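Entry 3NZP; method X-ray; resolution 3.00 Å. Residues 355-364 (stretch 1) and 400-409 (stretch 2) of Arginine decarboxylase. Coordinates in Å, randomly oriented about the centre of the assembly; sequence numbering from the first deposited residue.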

# COMPACT_ATOMS: atom_id res chain seq x y z
N ASN B 355 13.35 3.23 -50.07
CA ASN B 355 13.54 2.77 -48.70
C ASN B 355 14.97 2.96 -48.22
O ASN B 355 15.92 2.77 -48.98
CB ASN B 355 13.18 1.30 -48.61
CG ASN B 355 11.71 1.05 -48.82
OD1 ASN B 355 11.01 0.56 -47.93
ND2 ASN B 355 11.22 1.39 -50.00
N PRO B 356 15.15 3.35 -46.94
CA PRO B 356 16.48 3.55 -46.35
C PRO B 356 17.22 2.23 -46.20
O PRO B 356 16.67 1.23 -45.73
CB PRO B 356 16.17 4.23 -45.01
CG PRO B 356 14.80 3.76 -44.69
CD PRO B 356 14.10 3.83 -46.02
N LYS B 357 18.48 2.23 -46.63
CA LYS B 357 19.32 1.04 -46.62
C LYS B 357 19.06 0.09 -45.47
O LYS B 357 18.89 -1.11 -45.67
CB LYS B 357 20.81 1.42 -46.64
CG LYS B 357 21.75 0.24 -46.88
CD LYS B 357 23.18 0.67 -47.19
CE LYS B 357 24.11 -0.53 -47.34
NZ LYS B 357 25.56 -0.14 -47.55
N LEU B 358 19.01 0.64 -44.26
CA LEU B 358 18.76 -0.16 -43.08
C LEU B 358 17.55 -1.07 -43.20
O LEU B 358 17.67 -2.28 -43.04
CB LEU B 358 18.62 0.73 -41.85
CG LEU B 358 19.97 1.01 -41.20
CD1 LEU B 358 19.85 2.00 -40.06
CD2 LEU B 358 20.52 -0.30 -40.72
N ILE B 359 16.37 -0.51 -43.48
CA ILE B 359 15.20 -1.38 -43.56
C ILE B 359 15.33 -2.30 -44.77
O ILE B 359 14.78 -3.40 -44.79
CB ILE B 359 13.80 -0.59 -43.56
CG1 ILE B 359 13.25 -0.50 -44.96
CG2 ILE B 359 13.96 0.83 -42.99
CD1 ILE B 359 14.18 0.19 -45.87
N ASP B 360 16.09 -1.88 -45.78
CA ASP B 360 16.30 -2.73 -46.94
C ASP B 360 16.94 -4.04 -46.50
O ASP B 360 16.53 -5.12 -46.92
CB ASP B 360 17.20 -2.05 -47.97
CG ASP B 360 16.41 -1.38 -49.06
OD1 ASP B 360 15.31 -1.90 -49.38
OD2 ASP B 360 16.88 -0.36 -49.61
N GLU B 361 17.95 -3.93 -45.65
CA GLU B 361 18.63 -5.09 -45.12
C GLU B 361 17.61 -5.90 -44.31
O GLU B 361 17.59 -7.13 -44.39
CB GLU B 361 19.78 -4.65 -44.22
CG GLU B 361 20.44 -3.41 -44.75
CD GLU B 361 21.79 -3.13 -44.14
OE1 GLU B 361 21.93 -3.25 -42.90
OE2 GLU B 361 22.71 -2.76 -44.90
N LEU B 362 16.77 -5.22 -43.55
CA LEU B 362 15.77 -5.94 -42.79
C LEU B 362 14.94 -6.81 -43.73
O LEU B 362 14.56 -7.93 -43.36
CB LEU B 362 14.87 -4.97 -42.02
CG LEU B 362 15.46 -4.43 -40.71
CD1 LEU B 362 14.66 -3.24 -40.23
CD2 LEU B 362 15.48 -5.52 -39.67
N TYR B 363 14.68 -6.33 -44.95
CA TYR B 363 13.91 -7.12 -45.91
C TYR B 363 14.67 -8.39 -46.25
O TYR B 363 14.18 -9.50 -46.05
CB TYR B 363 13.66 -6.35 -47.21
CG TYR B 363 12.37 -5.56 -47.25
CD1 TYR B 363 12.35 -4.23 -46.81
CD2 TYR B 363 11.18 -6.13 -47.72
CE1 TYR B 363 11.16 -3.48 -46.83
CE2 TYR B 363 9.99 -5.37 -47.74
CZ TYR B 363 9.99 -4.04 -47.30
OH TYR B 363 8.86 -3.27 -47.32
N ASP B 364 15.87 -8.20 -46.78
CA ASP B 364 16.76 -9.29 -47.17
C ASP B 364 16.84 -10.36 -46.10
O ASP B 364 16.93 -11.55 -46.40
CB ASP B 364 18.15 -8.74 -47.44
CG ASP B 364 18.13 -7.60 -48.41
OD1 ASP B 364 19.17 -6.92 -48.55
OD2 ASP B 364 17.07 -7.39 -49.03
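Stretch 2 400-409: QDRSNAEILT

Stretch 2 is helical throughout, residues 400 to 409, and the helix runs on beyond both ends. Its phi/psi values stay close to -57/-50. The i to i+4 backbone hydrogen bonds are regular, from Asn404 N to Gln400 O at 2.7 Å through to Thr409 N to Ala405 O at 2.8 Å. Stretch 1 enters as an extended segment at Asn355 and Pro356 and then winds into a helix that continues past Asp364.

The two helices run in nearly the same direction. Their N-to-C directions differ by 23°, and the signed crossing angle is also 23°. The axes approach to 9.7 Å. At so shallow an angle the two can stay in contact over more than one turn. In the register, Ile359 CA lies 5.7 Å from Ala405 CA, and three residues later Leu362 CA lies 6.4 Å from Leu408 CA. The small side chain of Ala405 accompanies the shorter of these two distances.

Leu408 is the main bump of stretch 2. Its CA-to-CB bond points toward stretch 1, and its chi angles are m and t. The CD1 methyl sits in a hollow lined by Ile359, Leu362 and Tyr363. Leu408 CD1 is 4.0 Å from Ile359 O, 4.4 Å from Ile359 CB, 3.9 Å from Leu362 CB and 3.9 Å from Tyr363 CE1. The other methyl, Leu408 CD2, lies over one face of the Tyr363 ring. Tyr363 starts away from stretch 2 at its CA-to-CB bond, but the end of its side chain comes nearer. The ring thus forms one wall of the hollow.

Leu362 is the answering bump from stretch 1. It too points toward its partner and has chi angles m and t. Its two methyls reach the low ground around Ala405 and Thr409. Leu362 CD1 lies 3.8 Å from Ala405 CA and 4.0 Å from Ala405 CB, so it packs close to the backbone. Leu362 CD2 lies 3.9 Å from Thr409 OG1. Thr409 OG1 donates a hydrogen bond to Ala405 O at 2.6 Å, and this holds it against its own helix. Leu362 and Leu408 thus interlock, each a bump beside the other.

Toward the start of the contact Ile359 and Asn404 approach less closely, while Pro356 makes a close contact. Ile359 points toward stretch 2, and its CG2 comes to 4.4 Å from Asp401 O. Asn404 also points toward stretch 1, but its nearest side-chain approach is 4.7 Å, from Asn404 ND2 to Asn355 OD1. Pro356 closes this end: its CD lies 3.5 Å from Asp401 OD1. The Asp401 side chain leaves sideways and its end comes nearer, while OD1 is hydrogen-bonded elsewhere in the structure.

No hydrogen bond joins the two stretches. The contact rests chiefly on packed side chains and buries 390 Å², both sides summed. Arg402 and Glu406 point away from it and pair along their own helix in a salt bridge, Arg402 NE to Glu406 OE1 at 3.2 Å.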

# COMPACT_ATOMS: atom_id res chain seq x y z
N GLN B 400 7.13 6.30 -41.07
CA GLN B 400 6.76 5.11 -41.84
C GLN B 400 7.93 4.14 -41.73
O GLN B 400 7.73 2.94 -41.55
CB GLN B 400 6.51 5.44 -43.31
CG GLN B 400 5.52 6.56 -43.60
CD GLN B 400 6.20 7.81 -44.15
OE1 GLN B 400 6.62 8.70 -43.39
NE2 GLN B 400 6.32 7.88 -45.48
N ASP B 401 9.14 4.69 -41.85
CA ASP B 401 10.35 3.88 -41.77
C ASP B 401 10.43 3.15 -40.44
O ASP B 401 10.65 1.93 -40.39
CB ASP B 401 11.60 4.77 -41.93
CG ASP B 401 11.70 5.41 -43.31
OD1 ASP B 401 11.23 4.81 -44.30
OD2 ASP B 401 12.26 6.52 -43.39
N ARG B 402 10.27 3.90 -39.36
CA ARG B 402 10.30 3.33 -38.03
C ARG B 402 9.28 2.20 -37.97
O ARG B 402 9.57 1.12 -37.44
CB ARG B 402 9.97 4.40 -37.00
CG ARG B 402 9.87 3.89 -35.59
CD ARG B 402 9.81 5.04 -34.62
NE ARG B 402 9.51 4.58 -33.26
CZ ARG B 402 9.34 5.41 -32.24
NH1 ARG B 402 9.43 6.72 -32.41
NH2 ARG B 402 9.07 4.92 -31.04
N SER B 403 8.10 2.45 -38.53
CA SER B 403 7.02 1.45 -38.54
C SER B 403 7.49 0.23 -39.28
O SER B 403 7.43 -0.88 -38.76
CB SER B 403 5.77 2.00 -39.23
OG SER B 403 4.73 1.02 -39.27
N ASN B 404 7.96 0.44 -40.50
CA ASN B 404 8.43 -0.69 -41.29
C ASN B 404 9.44 -1.52 -40.55
O ASN B 404 9.32 -2.75 -40.49
CB ASN B 404 9.05 -0.19 -42.58
CG ASN B 404 8.02 0.35 -43.52
OD1 ASN B 404 6.93 -0.21 -43.64
ND2 ASN B 404 8.35 1.46 -44.19
N ALA B 405 10.43 -0.84 -39.98
CA ALA B 405 11.50 -1.47 -39.23
C ALA B 405 10.95 -2.38 -38.14
O ALA B 405 11.27 -3.56 -38.08
CB ALA B 405 12.40 -0.41 -38.63
N GLU B 406 10.10 -1.80 -37.29
CA GLU B 406 9.49 -2.53 -36.18
C GLU B 406 8.71 -3.76 -36.65
O GLU B 406 8.86 -4.86 -36.07
CB GLU B 406 8.58 -1.60 -35.40
CG GLU B 406 9.32 -0.47 -34.71
CD GLU B 406 8.38 0.55 -34.11
OE1 GLU B 406 8.85 1.49 -33.43
OE2 GLU B 406 7.16 0.42 -34.34
N ILE B 407 7.90 -3.59 -37.69
CA ILE B 407 7.10 -4.70 -38.22
C ILE B 407 8.02 -5.82 -38.74
O ILE B 407 7.86 -7.00 -38.39
CB ILE B 407 6.21 -4.23 -39.39
CG1 ILE B 407 5.40 -3.01 -39.00
CG2 ILE B 407 5.23 -5.30 -39.76
CD1 ILE B 407 4.70 -2.38 -40.18
N LEU B 408 8.97 -5.44 -39.59
CA LEU B 408 9.92 -6.38 -40.17
C LEU B 408 10.64 -7.13 -39.06
O LEU B 408 10.70 -8.36 -39.05
CB LEU B 408 10.92 -5.63 -41.06
CG LEU B 408 10.41 -5.21 -42.44
CD1 LEU B 408 11.24 -4.07 -43.02
CD2 LEU B 408 10.43 -6.42 -43.34
N THR B 409 11.18 -6.36 -38.11
CA THR B 409 11.90 -6.93 -37.00
C THR B 409 11.05 -7.99 -36.32
O THR B 409 11.52 -9.09 -36.04
CB THR B 409 12.26 -5.85 -36.00
OG1 THR B 409 13.06 -4.86 -36.66
CG2 THR B 409 13.03 -6.44 -34.84